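Local structure of LbaCas13a H328A (C2c2) (Lachnospiraceae bacterium NK4A179, 5WLH) at residues 302-307 against 323-328; 308-313 against 427-432; 1295-1300 against 1358-1363; 1336-1341 against 1353-1358. The protein is a CRISPR-Cas13a nuclease that binds its pre-crRNA guide and, as in its family, probably processes this RNA and cleaves target RNA. All coordinates share one frame; numbering follows the deposited sequence.

Contact 1: residues 302-307 against 323-328. With nucleotides of chain B.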
# COMPACT_ATOMS: atom_id res chain seq x y z
N MET A 302 3.76 -34.44 3.69
CA MET A 302 2.92 -33.33 4.15
C MET A 302 1.50 -33.46 3.61
O MET A 302 0.53 -33.19 4.32
CB MET A 302 3.55 -32.00 3.74
CG MET A 302 2.91 -30.81 4.39
SD MET A 302 3.73 -29.26 3.90
CE MET A 302 3.05 -29.05 2.26
N ARG A 303 1.36 -33.90 2.35
CA ARG A 303 0.04 -34.12 1.79
C ARG A 303 -0.72 -35.19 2.57
O ARG A 303 -1.93 -35.05 2.81
CB ARG A 303 0.16 -34.51 0.32
CG ARG A 303 -1.16 -34.76 -0.38
CD ARG A 303 -1.99 -33.48 -0.46
NE ARG A 303 -3.38 -33.77 -0.77
CZ ARG A 303 -4.33 -32.86 -0.91
NH1 ARG A 303 -4.04 -31.56 -0.75
NH2 ARG A 303 -5.58 -33.24 -1.18
N ARG A 304 -0.03 -36.26 2.97
CA ARG A 304 -0.70 -37.31 3.75
C ARG A 304 -1.21 -36.76 5.08
O ARG A 304 -2.27 -37.17 5.56
CB ARG A 304 0.25 -38.48 3.98
CG ARG A 304 0.45 -39.32 2.74
CD ARG A 304 1.03 -40.68 3.10
NE ARG A 304 1.52 -41.38 1.92
CZ ARG A 304 2.78 -41.36 1.52
NH1 ARG A 304 3.68 -40.66 2.22
NH2 ARG A 304 3.16 -42.03 0.44
N LEU A 305 -0.47 -35.84 5.69
CA LEU A 305 -0.96 -35.24 6.92
C LEU A 305 -2.26 -34.49 6.68
O LEU A 305 -3.18 -34.54 7.50
CB LEU A 305 0.08 -34.30 7.52
CG LEU A 305 1.29 -35.00 8.14
CD1 LEU A 305 2.32 -33.97 8.59
CD2 LEU A 305 0.87 -35.85 9.32
N VAL A 306 -2.35 -33.76 5.57
CA VAL A 306 -3.59 -33.05 5.25
C VAL A 306 -4.71 -34.04 5.01
O VAL A 306 -5.84 -33.87 5.49
CB VAL A 306 -3.39 -32.13 4.03
CG1 VAL A 306 -4.73 -31.49 3.61
CG2 VAL A 306 -2.34 -31.07 4.31
N VAL A 307 -4.43 -35.09 4.24
CA VAL A 307 -5.47 -36.09 3.98
C VAL A 307 -5.92 -36.73 5.29
O VAL A 307 -7.13 -36.88 5.53
CB VAL A 307 -4.96 -37.14 2.97
CG1 VAL A 307 -5.94 -38.33 2.92
CG2 VAL A 307 -4.77 -36.50 1.58
N GLU A 323 2.91 -45.74 -1.61
CA GLU A 323 2.29 -45.27 -2.83
C GLU A 323 2.78 -43.86 -3.11
O GLU A 323 2.58 -42.95 -2.29
CB GLU A 323 0.76 -45.29 -2.73
CG GLU A 323 0.09 -44.79 -3.99
CD GLU A 323 -1.41 -44.90 -3.94
OE1 GLU A 323 -1.93 -45.58 -3.02
OE2 GLU A 323 -2.08 -44.31 -4.81
N LYS A 324 3.44 -43.68 -4.25
CA LYS A 324 3.95 -42.36 -4.65
C LYS A 324 2.86 -41.59 -5.39
O LYS A 324 3.03 -41.18 -6.54
CB LYS A 324 5.20 -42.51 -5.51
CG LYS A 324 6.45 -43.05 -4.78
CD LYS A 324 6.55 -42.53 -3.35
CE LYS A 324 6.63 -43.67 -2.34
NZ LYS A 324 6.36 -43.19 -0.95
N PHE A 325 1.72 -41.40 -4.73
CA PHE A 325 0.62 -40.75 -5.42
C PHE A 325 0.97 -39.30 -5.75
O PHE A 325 1.78 -38.66 -5.07
CB PHE A 325 -0.68 -40.83 -4.60
CG PHE A 325 -0.66 -40.03 -3.33
CD1 PHE A 325 -0.08 -40.55 -2.18
CD2 PHE A 325 -1.27 -38.78 -3.27
CE1 PHE A 325 -0.08 -39.82 -1.00
CE2 PHE A 325 -1.28 -38.05 -2.10
CZ PHE A 325 -0.68 -38.57 -0.96
N ASP A 326 0.42 -38.82 -6.85
CA ASP A 326 0.60 -37.44 -7.26
C ASP A 326 -0.18 -36.54 -6.31
O ASP A 326 -1.40 -36.66 -6.21
CB ASP A 326 0.13 -37.27 -8.70
CG ASP A 326 0.51 -35.93 -9.28
OD1 ASP A 326 -0.13 -34.92 -8.90
OD2 ASP A 326 1.45 -35.88 -10.11
N VAL A 327 0.53 -35.67 -5.58
CA VAL A 327 -0.14 -34.81 -4.60
C VAL A 327 -1.11 -33.86 -5.28
O VAL A 327 -2.17 -33.54 -4.74
CB VAL A 327 0.89 -34.05 -3.75
CG1 VAL A 327 1.63 -35.01 -2.86
CG2 VAL A 327 1.87 -33.26 -4.62
N TRP A 328 -0.77 -33.38 -6.48
CA TRP A 328 -1.64 -32.42 -7.15
C TRP A 328 -2.87 -33.11 -7.71
O TRP A 328 -3.96 -32.52 -7.74
CB TRP A 328 -0.86 -31.67 -8.23
CG TRP A 328 0.56 -31.33 -7.81
CD1 TRP A 328 1.71 -31.91 -8.26
CD2 TRP A 328 0.96 -30.35 -6.84
NE1 TRP A 328 2.80 -31.35 -7.63
CE2 TRP A 328 2.36 -30.39 -6.76
CE3 TRP A 328 0.26 -29.43 -6.04
CZ2 TRP A 328 3.09 -29.55 -5.91
CZ3 TRP A 328 0.98 -28.60 -5.20
CH2 TRP A 328 2.38 -28.67 -5.14
P G B 2 -2.97 -30.66 -11.88
OP1 G B 2 -4.32 -31.07 -12.37
OP2 G B 2 -1.93 -30.22 -12.85
O5' G B 2 -3.15 -29.51 -10.78
C5' G B 2 -3.89 -29.74 -9.59
C4' G B 2 -3.74 -28.63 -8.57
O4' G B 2 -2.37 -28.55 -8.10
C3' G B 2 -4.11 -27.23 -9.05
O3' G B 2 -4.63 -26.51 -7.94
C2' G B 2 -2.75 -26.64 -9.40
O2' G B 2 -2.70 -25.23 -9.42
C1' G B 2 -1.89 -27.23 -8.28
N9 G B 2 -0.47 -27.28 -8.62
C8 G B 2 0.04 -27.96 -9.70
N7 G B 2 1.34 -27.84 -9.78
C5 G B 2 1.68 -27.03 -8.70
C6 G B 2 2.97 -26.58 -8.30
O6 G B 2 4.05 -26.81 -8.85
N1 G B 2 2.92 -25.81 -7.15
C2 G B 2 1.77 -25.48 -6.48
N2 G B 2 1.95 -24.72 -5.38
N3 G B 2 0.55 -25.90 -6.85
C4 G B 2 0.58 -26.68 -7.96
O HOH W 1 6.60 -40.82 0.40

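Contact 2: residues 308-313 against 427-432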
# COMPACT_ATOMS: atom_id res chain seq x y z
N LEU A 308 -4.97 -37.09 6.15
CA LEU A 308 -5.31 -37.67 7.45
C LEU A 308 -6.20 -36.73 8.25
O LEU A 308 -7.19 -37.16 8.86
CB LEU A 308 -4.04 -37.98 8.24
CG LEU A 308 -4.27 -38.22 9.73
CD1 LEU A 308 -5.00 -39.55 9.94
CD2 LEU A 308 -2.96 -38.18 10.52
N TYR A 309 -5.84 -35.45 8.29
CA TYR A 309 -6.56 -34.51 9.14
C TYR A 309 -8.03 -34.43 8.76
O TYR A 309 -8.91 -34.45 9.64
CB TYR A 309 -5.91 -33.13 9.03
CG TYR A 309 -6.34 -32.15 10.10
CD1 TYR A 309 -7.51 -31.41 9.96
CD2 TYR A 309 -5.57 -31.97 11.24
CE1 TYR A 309 -7.88 -30.49 10.94
CE2 TYR A 309 -5.94 -31.06 12.22
CZ TYR A 309 -7.11 -30.34 12.07
OH TYR A 309 -7.45 -29.44 13.04
N PHE A 310 -8.32 -34.35 7.47
CA PHE A 310 -9.68 -34.08 7.03
C PHE A 310 -10.45 -35.33 6.64
O PHE A 310 -11.68 -35.29 6.62
CB PHE A 310 -9.66 -33.13 5.83
CG PHE A 310 -9.26 -31.74 6.19
CD1 PHE A 310 -10.16 -30.89 6.81
CD2 PHE A 310 -7.97 -31.29 5.95
CE1 PHE A 310 -9.79 -29.59 7.17
CE2 PHE A 310 -7.59 -30.00 6.32
CZ PHE A 310 -8.51 -29.15 6.92
N TYR A 311 -9.77 -36.42 6.30
CA TYR A 311 -10.45 -37.60 5.79
C TYR A 311 -10.21 -38.84 6.62
O TYR A 311 -10.82 -39.87 6.35
CB TYR A 311 -10.05 -37.86 4.33
CG TYR A 311 -10.36 -36.66 3.45
CD1 TYR A 311 -11.63 -36.45 2.95
CD2 TYR A 311 -9.37 -35.72 3.17
CE1 TYR A 311 -11.92 -35.32 2.17
CE2 TYR A 311 -9.63 -34.61 2.38
CZ TYR A 311 -10.91 -34.41 1.89
OH TYR A 311 -11.15 -33.30 1.12
N GLY A 312 -9.38 -38.75 7.65
CA GLY A 312 -9.23 -39.85 8.58
C GLY A 312 -8.22 -40.88 8.09
O GLY A 312 -7.88 -40.96 6.91
N SER A 313 -7.75 -41.69 9.04
CA SER A 313 -6.67 -42.63 8.80
C SER A 313 -7.05 -43.76 7.85
O SER A 313 -6.16 -44.47 7.38
CB SER A 313 -6.20 -43.22 10.13
OG SER A 313 -7.23 -43.98 10.71
N ALA A 427 -18.24 -24.88 3.72
CA ALA A 427 -18.49 -26.00 4.62
C ALA A 427 -18.13 -27.34 4.00
O ALA A 427 -18.35 -28.37 4.65
CB ALA A 427 -19.96 -26.01 5.05
N ARG A 428 -17.61 -27.36 2.77
CA ARG A 428 -17.21 -28.59 2.11
C ARG A 428 -15.83 -29.01 2.60
O ARG A 428 -14.91 -28.20 2.66
CB ARG A 428 -17.19 -28.43 0.59
CG ARG A 428 -18.51 -27.99 -0.02
CD ARG A 428 -18.58 -28.30 -1.52
NE ARG A 428 -18.97 -27.13 -2.32
CZ ARG A 428 -20.22 -26.69 -2.45
NH1 ARG A 428 -21.22 -27.33 -1.86
NH2 ARG A 428 -20.48 -25.62 -3.19
N THR A 429 -15.69 -30.30 2.94
CA THR A 429 -14.41 -30.78 3.45
C THR A 429 -13.28 -30.53 2.45
O THR A 429 -12.17 -30.15 2.84
CB THR A 429 -14.50 -32.26 3.79
OG1 THR A 429 -15.54 -32.44 4.76
CG2 THR A 429 -13.19 -32.75 4.39
N GLY A 430 -13.56 -30.73 1.16
CA GLY A 430 -12.53 -30.55 0.15
C GLY A 430 -12.16 -29.10 -0.09
O GLY A 430 -11.05 -28.80 -0.55
N TYR A 431 -13.09 -28.17 0.17
CA TYR A 431 -12.70 -26.77 0.18
C TYR A 431 -11.65 -26.53 1.26
O TYR A 431 -10.63 -25.87 1.02
CB TYR A 431 -13.92 -25.88 0.43
CG TYR A 431 -13.54 -24.45 0.73
CD1 TYR A 431 -13.33 -23.54 -0.29
CD2 TYR A 431 -13.38 -24.01 2.05
CE1 TYR A 431 -12.98 -22.21 -0.02
CE2 TYR A 431 -13.02 -22.70 2.33
CZ TYR A 431 -12.83 -21.81 1.29
OH TYR A 431 -12.49 -20.52 1.58
N LEU A 432 -11.91 -27.04 2.46
CA LEU A 432 -11.01 -26.81 3.58
C LEU A 432 -9.68 -27.53 3.40
O LEU A 432 -8.62 -26.97 3.69
CB LEU A 432 -11.68 -27.27 4.87
CG LEU A 432 -12.95 -26.50 5.19
CD1 LEU A 432 -13.61 -27.12 6.38
CD2 LEU A 432 -12.61 -25.03 5.47

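Contact 3: residues 1295-1300 against 1358-1363. With nucleotides of chain B.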
# COMPACT_ATOMS: atom_id res chain seq x y z
N HIS A 1295 -11.29 7.96 -5.40
CA HIS A 1295 -11.94 8.82 -6.37
C HIS A 1295 -13.45 8.88 -6.15
O HIS A 1295 -14.18 9.26 -7.08
CB HIS A 1295 -11.57 8.35 -7.77
CG HIS A 1295 -10.10 8.43 -8.00
ND1 HIS A 1295 -9.48 9.57 -8.45
CD2 HIS A 1295 -9.11 7.54 -7.71
CE1 HIS A 1295 -8.17 9.37 -8.50
NE2 HIS A 1295 -7.92 8.14 -8.06
N PHE A 1296 -13.89 8.53 -4.94
CA PHE A 1296 -15.27 8.64 -4.46
C PHE A 1296 -16.23 7.70 -5.18
O PHE A 1296 -17.44 7.94 -5.20
CB PHE A 1296 -15.76 10.09 -4.51
CG PHE A 1296 -14.87 11.01 -3.76
CD1 PHE A 1296 -14.81 10.96 -2.38
CD2 PHE A 1296 -14.02 11.87 -4.43
CE1 PHE A 1296 -13.95 11.79 -1.67
CE2 PHE A 1296 -13.17 12.71 -3.73
CZ PHE A 1296 -13.13 12.66 -2.36
N VAL A 1297 -15.71 6.60 -5.71
CA VAL A 1297 -16.50 5.58 -6.39
C VAL A 1297 -16.52 4.33 -5.52
O VAL A 1297 -15.46 3.77 -5.21
CB VAL A 1297 -15.93 5.27 -7.79
CG1 VAL A 1297 -16.74 4.17 -8.49
CG2 VAL A 1297 -15.90 6.54 -8.63
N ASN A 1298 -17.71 3.90 -5.11
CA ASN A 1298 -17.90 2.69 -4.31
C ASN A 1298 -18.30 1.55 -5.22
O ASN A 1298 -19.31 1.66 -5.93
CB ASN A 1298 -19.02 2.84 -3.28
CG ASN A 1298 -18.61 3.58 -2.07
OD1 ASN A 1298 -18.28 2.98 -1.05
ND2 ASN A 1298 -18.69 4.89 -2.14
N VAL A 1299 -17.56 0.43 -5.19
CA VAL A 1299 -17.95 -0.70 -6.02
C VAL A 1299 -18.19 -1.90 -5.13
O VAL A 1299 -17.57 -2.06 -4.08
CB VAL A 1299 -16.91 -1.00 -7.13
CG1 VAL A 1299 -16.64 0.25 -7.94
CG2 VAL A 1299 -15.61 -1.57 -6.54
N ARG A 1300 -19.15 -2.73 -5.54
CA ARG A 1300 -19.47 -3.98 -4.86
C ARG A 1300 -19.01 -5.14 -5.74
O ARG A 1300 -19.58 -5.39 -6.80
CB ARG A 1300 -20.97 -4.09 -4.56
CG ARG A 1300 -21.48 -3.05 -3.59
CD ARG A 1300 -22.98 -3.26 -3.30
NE ARG A 1300 -23.47 -2.44 -2.19
CZ ARG A 1300 -24.22 -1.35 -2.34
NH1 ARG A 1300 -24.57 -0.95 -3.56
NH2 ARG A 1300 -24.62 -0.66 -1.28
N ARG A 1358 -22.79 10.09 -15.21
CA ARG A 1358 -21.92 10.12 -16.38
C ARG A 1358 -20.48 9.78 -16.00
O ARG A 1358 -19.79 9.03 -16.71
CB ARG A 1358 -22.00 11.49 -17.03
CG ARG A 1358 -20.99 11.75 -18.13
CD ARG A 1358 -21.29 13.11 -18.71
NE ARG A 1358 -20.47 13.43 -19.87
CZ ARG A 1358 -20.80 14.38 -20.74
NH1 ARG A 1358 -21.92 15.06 -20.57
NH2 ARG A 1358 -20.01 14.64 -21.77
N TYR A 1359 -20.00 10.34 -14.89
CA TYR A 1359 -18.67 10.00 -14.40
C TYR A 1359 -18.58 8.51 -14.07
O TYR A 1359 -17.64 7.82 -14.49
CB TYR A 1359 -18.36 10.84 -13.16
CG TYR A 1359 -16.97 10.66 -12.59
CD1 TYR A 1359 -16.67 9.59 -11.75
CD2 TYR A 1359 -15.97 11.58 -12.86
CE1 TYR A 1359 -15.38 9.44 -11.22
CE2 TYR A 1359 -14.70 11.45 -12.32
CZ TYR A 1359 -14.41 10.38 -11.52
OH TYR A 1359 -13.14 10.25 -11.00
N LEU A 1360 -19.56 8.00 -13.33
CA LEU A 1360 -19.55 6.60 -12.94
C LEU A 1360 -19.58 5.68 -14.15
O LEU A 1360 -19.00 4.59 -14.12
CB LEU A 1360 -20.73 6.31 -12.01
CG LEU A 1360 -20.74 7.05 -10.69
CD1 LEU A 1360 -22.00 6.76 -9.91
CD2 LEU A 1360 -19.49 6.71 -9.85
N GLN A 1361 -20.26 6.10 -15.22
CA GLN A 1361 -20.24 5.30 -16.44
C GLN A 1361 -18.83 5.16 -17.00
O GLN A 1361 -18.45 4.08 -17.45
CB GLN A 1361 -21.15 5.94 -17.50
CG GLN A 1361 -22.60 5.51 -17.41
CD GLN A 1361 -23.50 6.39 -18.26
OE1 GLN A 1361 -24.72 6.35 -18.13
NE2 GLN A 1361 -22.91 7.19 -19.13
N SER A 1362 -18.06 6.25 -17.00
CA SER A 1362 -16.70 6.15 -17.53
C SER A 1362 -15.81 5.29 -16.64
O SER A 1362 -14.90 4.61 -17.14
CB SER A 1362 -16.11 7.54 -17.72
OG SER A 1362 -16.58 8.11 -18.93
N ILE A 1363 -16.05 5.31 -15.33
CA ILE A 1363 -15.33 4.42 -14.43
C ILE A 1363 -15.66 2.97 -14.74
O ILE A 1363 -14.77 2.12 -14.79
CB ILE A 1363 -15.65 4.76 -12.97
CG1 ILE A 1363 -15.21 6.20 -12.63
CG2 ILE A 1363 -15.02 3.75 -12.03
CD1 ILE A 1363 -13.71 6.46 -12.91
P C B 40 -14.66 17.62 -5.98
OP1 C B 40 -15.66 16.69 -6.57
OP2 C B 40 -15.09 18.93 -5.39
O5' C B 40 -13.89 16.83 -4.84
C5' C B 40 -13.01 17.54 -4.00
C4' C B 40 -12.28 16.63 -3.08
O4' C B 40 -11.40 15.77 -3.85
C3' C B 40 -11.37 17.33 -2.10
O3' C B 40 -12.11 17.77 -0.97
C2' C B 40 -10.33 16.26 -1.78
O2' C B 40 -10.82 15.38 -0.78
C1' C B 40 -10.24 15.49 -3.10
N1 C B 40 -9.05 15.83 -3.93
C2 C B 40 -7.79 15.36 -3.51
O2 C B 40 -7.72 14.72 -2.45
N3 C B 40 -6.69 15.63 -4.27
C4 C B 40 -6.82 16.32 -5.41
N4 C B 40 -5.71 16.56 -6.12
C5 C B 40 -8.08 16.79 -5.86
C6 C B 40 -9.15 16.52 -5.10

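Contact 4: residues 1336-1341 against 1353-1358. With nucleotides of chain B.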
# COMPACT_ATOMS: atom_id res chain seq x y z
N VAL A 1336 -22.31 -0.12 -8.37
CA VAL A 1336 -21.46 1.07 -8.38
C VAL A 1336 -22.28 2.24 -7.87
O VAL A 1336 -23.37 2.51 -8.39
CB VAL A 1336 -20.91 1.38 -9.79
CG1 VAL A 1336 -20.10 2.68 -9.79
CG2 VAL A 1336 -20.05 0.21 -10.34
N TYR A 1337 -21.79 2.92 -6.83
CA TYR A 1337 -22.46 4.14 -6.41
C TYR A 1337 -21.42 5.18 -5.99
O TYR A 1337 -20.28 4.85 -5.65
CB TYR A 1337 -23.48 3.90 -5.29
CG TYR A 1337 -22.93 3.30 -4.01
CD1 TYR A 1337 -22.75 1.93 -3.90
CD2 TYR A 1337 -22.63 4.10 -2.92
CE1 TYR A 1337 -22.26 1.37 -2.74
CE2 TYR A 1337 -22.13 3.54 -1.74
CZ TYR A 1337 -21.95 2.17 -1.67
OH TYR A 1337 -21.46 1.59 -0.52
N SER A 1338 -21.84 6.44 -6.04
CA SER A 1338 -20.97 7.54 -5.67
C SER A 1338 -20.96 7.70 -4.16
O SER A 1338 -21.97 7.52 -3.49
CB SER A 1338 -21.45 8.84 -6.31
OG SER A 1338 -20.62 9.92 -5.91
N GLU A 1339 -19.78 7.99 -3.62
CA GLU A 1339 -19.72 8.56 -2.29
C GLU A 1339 -20.54 9.85 -2.25
O GLU A 1339 -20.64 10.57 -3.25
CB GLU A 1339 -18.28 8.86 -1.90
CG GLU A 1339 -17.47 7.66 -1.48
CD GLU A 1339 -17.95 7.05 -0.17
OE1 GLU A 1339 -18.79 6.13 -0.21
OE2 GLU A 1339 -17.48 7.49 0.90
N GLN A 1340 -21.10 10.14 -1.09
CA GLN A 1340 -21.80 11.40 -0.89
C GLN A 1340 -20.85 12.41 -0.25
O GLN A 1340 -20.03 12.05 0.59
CB GLN A 1340 -23.03 11.20 -0.02
CG GLN A 1340 -23.97 10.16 -0.59
CD GLN A 1340 -25.30 10.74 -0.96
OE1 GLN A 1340 -26.16 10.95 -0.10
NE2 GLN A 1340 -25.48 11.02 -2.24
N PHE A 1341 -20.96 13.66 -0.68
CA PHE A 1341 -20.30 14.76 -0.01
C PHE A 1341 -21.24 15.35 1.03
O PHE A 1341 -22.46 15.41 0.82
CB PHE A 1341 -19.89 15.85 -1.00
CG PHE A 1341 -18.63 15.54 -1.76
CD1 PHE A 1341 -17.76 14.56 -1.33
CD2 PHE A 1341 -18.31 16.26 -2.91
CE1 PHE A 1341 -16.58 14.29 -2.03
CE2 PHE A 1341 -17.15 16.00 -3.61
CZ PHE A 1341 -16.28 15.01 -3.17
N ASP A 1353 -24.16 13.69 -4.30
CA ASP A 1353 -23.26 12.74 -4.95
C ASP A 1353 -21.96 13.42 -5.35
O ASP A 1353 -21.98 14.39 -6.13
CB ASP A 1353 -23.92 12.15 -6.19
CG ASP A 1353 -25.01 11.18 -5.87
OD1 ASP A 1353 -25.13 10.78 -4.69
OD2 ASP A 1353 -25.75 10.81 -6.80
N ALA A 1354 -20.84 12.87 -4.87
CA ALA A 1354 -19.53 13.33 -5.34
C ALA A 1354 -19.39 13.20 -6.85
O ALA A 1354 -18.79 14.05 -7.51
CB ALA A 1354 -18.41 12.54 -4.64
N ARG A 1355 -19.92 12.11 -7.41
CA ARG A 1355 -19.73 11.75 -8.81
C ARG A 1355 -21.08 11.44 -9.43
O ARG A 1355 -21.84 10.63 -8.88
CB ARG A 1355 -18.81 10.54 -8.95
CG ARG A 1355 -17.45 10.76 -8.32
CD ARG A 1355 -16.76 11.91 -9.01
NE ARG A 1355 -15.36 12.05 -8.62
CZ ARG A 1355 -14.90 13.02 -7.83
NH1 ARG A 1355 -15.73 13.94 -7.34
NH2 ARG A 1355 -13.61 13.07 -7.53
N ASP A 1356 -21.35 12.02 -10.58
CA ASP A 1356 -22.65 11.84 -11.22
C ASP A 1356 -22.65 10.56 -12.05
O ASP A 1356 -21.64 9.88 -12.19
CB ASP A 1356 -23.00 13.07 -12.07
CG ASP A 1356 -21.90 13.46 -13.05
OD1 ASP A 1356 -21.21 12.57 -13.58
OD2 ASP A 1356 -21.72 14.68 -13.29
N LYS A 1357 -23.82 10.23 -12.61
CA LYS A 1357 -23.94 8.98 -13.36
C LYS A 1357 -22.99 8.95 -14.55
O LYS A 1357 -22.44 7.90 -14.89
CB LYS A 1357 -25.39 8.78 -13.83
CG LYS A 1357 -25.58 7.50 -14.66
CD LYS A 1357 -27.06 7.21 -14.99
CE LYS A 1357 -27.17 5.89 -15.76
NZ LYS A 1357 -28.57 5.54 -16.15
N ARG A 1358 -22.79 10.09 -15.21
CA ARG A 1358 -21.92 10.12 -16.38
C ARG A 1358 -20.48 9.78 -16.00
O ARG A 1358 -19.79 9.03 -16.71
CB ARG A 1358 -22.00 11.49 -17.03
CG ARG A 1358 -20.99 11.75 -18.13
CD ARG A 1358 -21.29 13.11 -18.71
NE ARG A 1358 -20.47 13.43 -19.87
CZ ARG A 1358 -20.80 14.38 -20.74
NH1 ARG A 1358 -21.92 15.06 -20.57
NH2 ARG A 1358 -20.01 14.64 -21.77
P C B 41 -11.77 19.14 -0.17
OP1 C B 41 -11.46 20.18 -1.18
OP2 C B 41 -10.80 18.81 0.89
O5' C B 41 -13.15 19.44 0.60
C5' C B 41 -14.23 20.09 -0.05
C4' C B 41 -15.58 19.60 0.43
O4' C B 41 -15.87 18.30 -0.15
C3' C B 41 -15.74 19.37 1.93
O3' C B 41 -15.99 20.55 2.66
C2' C B 41 -16.90 18.39 1.98
O2' C B 41 -18.12 19.08 1.79
C1' C B 41 -16.64 17.54 0.74
N1 C B 41 -15.92 16.29 1.05
C2 C B 41 -16.62 15.26 1.67
O2 C B 41 -17.82 15.46 1.93
N3 C B 41 -15.99 14.09 1.96
C4 C B 41 -14.70 13.94 1.64
N4 C B 41 -14.10 12.78 1.93
C5 C B 41 -13.96 14.99 1.00
C6 C B 41 -14.60 16.13 0.73
P C B 40 -14.66 17.62 -5.98
OP1 C B 40 -15.66 16.69 -6.57
OP2 C B 40 -15.09 18.93 -5.39
O5' C B 40 -13.89 16.83 -4.84
C5' C B 40 -13.01 17.54 -4.00
C4' C B 40 -12.28 16.63 -3.08
O4' C B 40 -11.40 15.77 -3.85
C3' C B 40 -11.37 17.33 -2.10
O3' C B 40 -12.11 17.77 -0.97
C2' C B 40 -10.33 16.26 -1.78
O2' C B 40 -10.82 15.38 -0.78
C1' C B 40 -10.24 15.49 -3.10
N1 C B 40 -9.05 15.83 -3.93
C2 C B 40 -7.79 15.36 -3.51
O2 C B 40 -7.72 14.72 -2.45
N3 C B 40 -6.69 15.63 -4.27
C4 C B 40 -6.82 16.32 -5.41
N4 C B 40 -5.71 16.56 -6.12
C5 C B 40 -8.08 16.79 -5.86
C6 C B 40 -9.15 16.52 -5.10

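Contact 1: residues 302-307 against 323-328
Glu323 meets Arg304 through its backbone, the carbonyl O taking a weak hydrogen bond from Arg304 NH2 at 2.9 Å. Lys324 NZ comes to 3.7 Å from Arg304 NH2, two like charges close together. Water 1 accepts from Lys324 NZ (2.7 Å) and weakly from Arg304 NH1, and may ease the repulsion; NH1 also bonds the carbonyl of Arg393. Phe325 CG stands between its backbone N and carbonyl carbon (chi1 67°), and the ring turns its edge to helix 292-311. Phe325 CE1 lies 3.7 Å from Arg304 NE, the guanidinium and ring planes 71° apart, and Phe325 CE2 touches Arg303 CG. In this helix-loop-helix packing Asp326 is the N-cap of the second helix, OD1 bonding Glu329 N. Val327 and Arg303 lie alongside each other in opposite senses, Val327 CG1 reaching Arg303 CB at 3.5 Å; this guanidinium forms salt bridges with Asp330 and Glu434. Trp328 lays one ring face over the base of G2 of chain B, with Val327 CG2 against the opposite face, toward its rim.

Contact 2: residues 308-313 against 427-432
Phe310 and Tyr311, in the last turn of helix 292-311, pack against Thr429, Gly430 and Leu432 in the first turn of helix 429-458, so that the C-terminal end of one helix abuts the N-terminal end of another within an all-helical part of the protein. The apolar contacts come first. Phe310 CE1 reaches Leu432 CB at 3.8 Å, the two side chains crossing at about a right angle. One face of the Phe310 ring has the Leu432 carbonyl carbon above its rim; the opposite face is covered over its centre by Tyr309 CD1, and Val412 of helix 398-417 adds to the surroundings. Thr429 CG2, anti to the backbone N, serves both aromatic residues: it lies 3.8 Å from Phe310 CB and 3.6 Å from Tyr311 CE1. As for polar groups, no hydrogen bond joins the two segments themselves, but the tyrosine hydroxyl finds a partner one residue beyond, on the same helix 429-458. Gly312, with positive phi, ends the helix that carries this tyrosine. Tyr311 OH is hydrogen-bonded to Ser433 OG and lies 3.2 Å from Gly430 CA.

Contact 3: residues 1295-1300 against 1358-1363
Val1297 begins the strand 1297-1310 of a four-stranded antiparallel sheet and packs it onto helix 1357-1368, with Tyr1359, Leu1360 and Ile1363 as its partners. The axes of strand 1297-1299 and helix 1358-1363 approach to 10.4 Å, at a signed crossing angle of -54°. Just before the strand, Phe1296 is the C-prime residue of the Schellman motif that closes helix 1284-1294; its ring lies edge-on to the RNA, Phe1296 CE2 being 3.5 Å from O4' of C40 of chain B. Both methyls of Val1297 do the touching. Val1297 CG2 meets Leu1360 CD2 at 3.8 Å and comes up in the plane of the Tyr1359 ring, 3.9 Å from Tyr1359 CE1. Val1297 CG1, anti to the backbone N (chi1 179°), reaches Ile1363 CG2 at 4.0 Å. Tyr1359 OH bonds weakly to Asp1110, whereas His1295 NE2 is held by Glu1117. Since no hydrogen bond joins the two segments, the sheet is seated on the helix here by the fit of Val1297 among aliphatic side chains and the edge of a tyrosine ring.

Contact 4: residues 1336-1341 against 1353-1358
Glu1339 O is gripped by two donors: Ala1354 N across the contact at 2.8 Å, with an N-H...O angle of 163°, and Ser1338 OG from its own strand at 2.7 Å. Ser1338 OG also accepts from Arg1355 N at 2.7 Å, because chi1 of 178° sets OG anti to the backbone N and directs it at the loop before helix 1357-1368. A hairpin underlies the arrangement: strands 1336-1344 and 1349-1353 run antiparallel, Gln1340 and Asp1353 forming a non-hydrogen-bonded pair whose CA atoms stand 4.5 Å apart and whose side chains diverge. Beyond it, Ala1354 CB makes a CH-pi contact over the centre of the Phe1341 ring, 3.6 Å from the centroid. C1' of C41 of chain B lies over the opposite face, toward the rim, and OP1 of C40 of chain B lies at the ring edge. Arg1355 NH1 donates to OP1 of C40 of chain B at 2.9 Å and also to Ala1354 O at 3.1 Å; Lys1094 bonds the same carbonyl.

The four contacts fall into two pairs. Contacts 1 and 2 use successive parts of helix 292-311, their centres about 13 Å apart; contacts 3 and 4 share helix 1357-1368 and neighbouring strands of one sheet, their centres about 7 Å apart, with contact 4 nested inside the loop that contact 3 closes. Between the pairs, centres are some 42 to 52 Å apart. Contacts 2 and 3 are buried and apolar, without a hydrogen bond between segments. Contact 1 is also buried, yet combines aliphatic and aromatic packing with arginine chemistry. Contact 4, only partly buried, relies most on hydrogen bonds and carries them to an RNA phosphate. Trp328, Phe1296 and Phe1341 likewise extend contacts 1, 3 and 4 to chain B.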